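Local coordinates for peptidase M16 domain protein (Alicyclobacillus acidocaldarius subsp. acidocaldarius DSM 446, PDB 4XEA) that is probably a metallopeptidase of the M16 (insulinase-like) family, with a metal site that holds nickel, at residues 373-376 / 377-381. Numbering follows the deposited sequence.
Sequences NWVT and YFLRG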
ATOM      1  N   ASN A 373     -14.821  -2.058   6.069  1.00 42.13           N
ATOM      2  CA  ASN A 373     -15.188  -2.866   7.238  1.00 41.76           C
ATOM      3  C   ASN A 373     -16.647  -2.802   7.666  1.00 41.44           C
ATOM      4  O   ASN A 373     -17.234  -3.836   8.031  1.00 41.28           O
ATOM      5  CB  ASN A 373     -14.230  -2.599   8.360  1.00 42.61           C
ATOM      6  CG  ASN A 373     -12.895  -3.226   8.069  1.00 42.80           C
ATOM      7  OD1 ASN A 373     -12.741  -4.390   8.284  1.00 44.07           O
ATOM      8  ND2 ASN A 373     -11.994  -2.501   7.441  1.00 42.29           N
ATOM      9  N   TRP A 374     -17.269  -1.640   7.554  1.00 41.43           N
ATOM     10  CA  TRP A 374     -18.708  -1.528   7.841  1.00 41.54           C
ATOM     11  C   TRP A 374     -19.455  -2.456   6.890  1.00 40.69           C
ATOM     12  O   TRP A 374     -20.285  -3.297   7.315  1.00 41.21           O
ATOM     13  CB  TRP A 374     -19.240  -0.079   7.704  1.00 43.26           C
ATOM     14  CG  TRP A 374     -20.368   0.161   8.635  1.00 42.79           C
ATOM     15  CD1 TRP A 374     -20.286   0.801   9.821  1.00 46.75           C
ATOM     16  CD2 TRP A 374     -21.737  -0.247   8.485  1.00 42.62           C
ATOM     17  NE1 TRP A 374     -21.502   0.835  10.426  1.00 46.98           N
ATOM     18  CE2 TRP A 374     -22.405   0.141   9.654  1.00 45.35           C
ATOM     19  CE3 TRP A 374     -22.451  -0.946   7.500  1.00 43.81           C
ATOM     20  CZ2 TRP A 374     -23.788  -0.083   9.855  1.00 46.96           C
ATOM     21  CZ3 TRP A 374     -23.839  -1.202   7.701  1.00 42.86           C
ATOM     22  CH2 TRP A 374     -24.473  -0.807   8.879  1.00 46.14           C
ATOM     23  N   VAL A 375     -19.088  -2.359   5.611  1.00 40.24           N
ATOM     24  CA  VAL A 375     -19.689  -3.201   4.569  1.00 39.04           C
ATOM     25  C   VAL A 375     -19.524  -4.687   4.853  1.00 38.66           C
ATOM     26  O   VAL A 375     -20.488  -5.471   4.790  1.00 39.36           O
ATOM     27  CB  VAL A 375     -19.086  -2.932   3.192  1.00 38.09           C
ATOM     28  CG1 VAL A 375     -19.523  -4.009   2.220  1.00 37.47           C
ATOM     29  CG2 VAL A 375     -19.491  -1.497   2.668  1.00 39.99           C
ATOM     30  N   THR A 376     -18.278  -5.056   5.116  1.00 37.66           N
ATOM     31  CA  THR A 376     -17.905  -6.451   5.269  1.00 38.02           C
ATOM     32  C   THR A 376     -18.578  -7.119   6.456  1.00 36.13           C
ATOM     33  O   THR A 376     -19.143  -8.197   6.310  1.00 36.06           O
ATOM     34  CB  THR A 376     -16.340  -6.615   5.297  1.00 37.95           C
ATOM     35  OG1 THR A 376     -15.851  -6.278   3.992  1.00 42.87           O
ATOM     36  CG2 THR A 376     -15.985  -8.058   5.530  1.00 43.10           C
ATOM     37  N   TYR A 377     -18.514  -6.508   7.626  1.00 35.63           N
ATOM     38  CA  TYR A 377     -19.166  -7.082   8.802  1.00 37.71           C
ATOM     39  C   TYR A 377     -20.693  -7.077   8.692  1.00 38.13           C
ATOM     40  O   TYR A 377     -21.360  -8.015   9.128  1.00 38.59           O
ATOM     41  CB  TYR A 377     -18.699  -6.377  10.083  1.00 38.80           C
ATOM     42  CG  TYR A 377     -17.251  -6.733  10.474  1.00 43.32           C
ATOM     43  CD1 TYR A 377     -16.860  -8.077  10.538  1.00 48.33           C
ATOM     44  CD2 TYR A 377     -16.293  -5.765  10.783  1.00 48.49           C
ATOM     45  CE1 TYR A 377     -15.604  -8.447  10.883  1.00 49.42           C
ATOM     46  CE2 TYR A 377     -14.976  -6.147  11.174  1.00 50.28           C
ATOM     47  CZ  TYR A 377     -14.664  -7.503  11.199  1.00 53.62           C
ATOM     48  OH  TYR A 377     -13.420  -8.000  11.533  1.00 58.48           O
ATOM     49  N   PHE A 378     -21.258  -6.008   8.130  1.00 38.39           N
ATOM     50  CA  PHE A 378     -22.714  -5.983   7.889  1.00 37.75           C
ATOM     51  C   PHE A 378     -23.180  -7.152   7.025  1.00 37.14           C
ATOM     52  O   PHE A 378     -24.074  -7.919   7.408  1.00 37.47           O
ATOM     53  CB  PHE A 378     -23.165  -4.641   7.277  1.00 39.59           C
ATOM     54  CG  PHE A 378     -24.611  -4.659   6.887  1.00 40.44           C
ATOM     55  CD1 PHE A 378     -25.586  -4.415   7.824  1.00 45.43           C
ATOM     56  CD2 PHE A 378     -24.968  -5.006   5.594  1.00 39.11           C
ATOM     57  CE1 PHE A 378     -26.948  -4.482   7.471  1.00 47.90           C
ATOM     58  CE2 PHE A 378     -26.305  -5.118   5.227  1.00 41.74           C
ATOM     59  CZ  PHE A 378     -27.296  -4.871   6.153  1.00 45.32           C
ATOM     60  N   LEU A 379     -22.540  -7.348   5.886  1.00 36.46           N
ATOM     61  CA  LEU A 379     -22.954  -8.372   4.953  1.00 35.57           C
ATOM     62  C   LEU A 379     -22.750  -9.819   5.501  1.00 35.56           C
ATOM     63  O   LEU A 379     -23.526 -10.723   5.176  1.00 36.69           O
ATOM     64  CB  LEU A 379     -22.271  -8.208   3.605  1.00 34.48           C
ATOM     65  CG  LEU A 379     -22.656  -6.970   2.761  1.00 37.28           C
ATOM     66  CD1 LEU A 379     -21.845  -6.949   1.455  1.00 39.07           C
ATOM     67  CD2 LEU A 379     -24.182  -6.946   2.447  1.00 39.53           C
ATOM     68  N   ARG A 380     -21.763  -9.982   6.378  1.00 35.01           N
ATOM     69  CA  ARG A 380     -21.505 -11.251   7.054  1.00 35.37           C
ATOM     70  C   ARG A 380     -22.385 -11.491   8.290  1.00 36.50           C
ATOM     71  O   ARG A 380     -22.153 -12.447   9.053  1.00 37.22           O
ATOM     72  CB  ARG A 380     -20.022 -11.283   7.438  1.00 35.17           C
ATOM     73  CG  ARG A 380     -19.176 -11.686   6.211  1.00 35.82           C
ATOM     74  CD  ARG A 380     -17.674 -11.452   6.450  1.00 38.45           C
ATOM     75  NE  ARG A 380     -16.966 -11.649   5.192  1.00 42.23           N
ATOM     76  CZ  ARG A 380     -15.707 -11.304   4.910  1.00 45.61           C
ATOM     77  NH1 ARG A 380     -14.894 -10.796   5.838  1.00 45.60           N
ATOM     78  NH2 ARG A 380     -15.248 -11.519   3.680  1.00 44.21           N
ATOM     79  N   GLY A 381     -23.360 -10.590   8.522  1.00 37.46           N
ATOM     80  CA  GLY A 381     -24.463 -10.856   9.417  1.00 38.47           C
ATOM     81  C   GLY A 381     -24.610  -9.905  10.583  1.00 40.23           C
ATOM     82  O   GLY A 381     -25.570 -10.055  11.335  1.00 42.24           O
TER
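Trp374 and Phe378, one turn apart on the helix 367-379, bring their rings together nearly parallel, with planes at 18°, yet slid so far that they barely overlap, the centroid of the six-membered indole ring lying 5.5 Å from that of the phenyl. The touch falls on the six-membered ring, where CZ3 of Trp374 lies 3.5 Å from Phe378 CB. With CG anti to its own N (chi1 174°), Phe378 sends its ring out alongside the indole. Val375 and Leu379 repeat the four-residue spacing with aliphatic groups, lying side by side with CG1 and CD1 3.8 Å apart; Val195 and Val197 of strand 194-200 and Met34 and Ala36 of strand 31-37 cover this apolar flank, so the helix packs on the six-stranded sheet. Four successive backbone bonds bind the turn, from a nearly straight one, Tyr377 N to Asn373 O, to the more bent Arg380 N to Thr376 O at 3.2 Å. There the helix ends in a Schellman motif: Gly381, with positive phi, is the C-prime residue, its N bonding to Phe378 O at 3.0 Å. Thr376 and Arg380 point the same way, and the methyl CG2 sits over one face of the guanidinium, offset toward its rim; its 3.0 Å to Arg380 NH1 is unusually short, and the exact closeness is doubtful. That methyl gets there because CG2 is anti to the threonine N, which turns OG1 back to Arg372 O. Arginine NE forms a salt bridge to Asp93; an alanine in place of Arg380 would probably leave that carboxylate without this charged mate and take away the flat group beside the Thr376 methyl. Tyr377 runs beside Asn373, its ring 41° from the amide plane and the approach loose, OD1 of Asn373 to CE2 of Tyr377 at 4.1 Å; Asn373 ND2 bonds instead to Phe369 O, one turn earlier, and Tyr377 OH to Asp272 on helix 265-283.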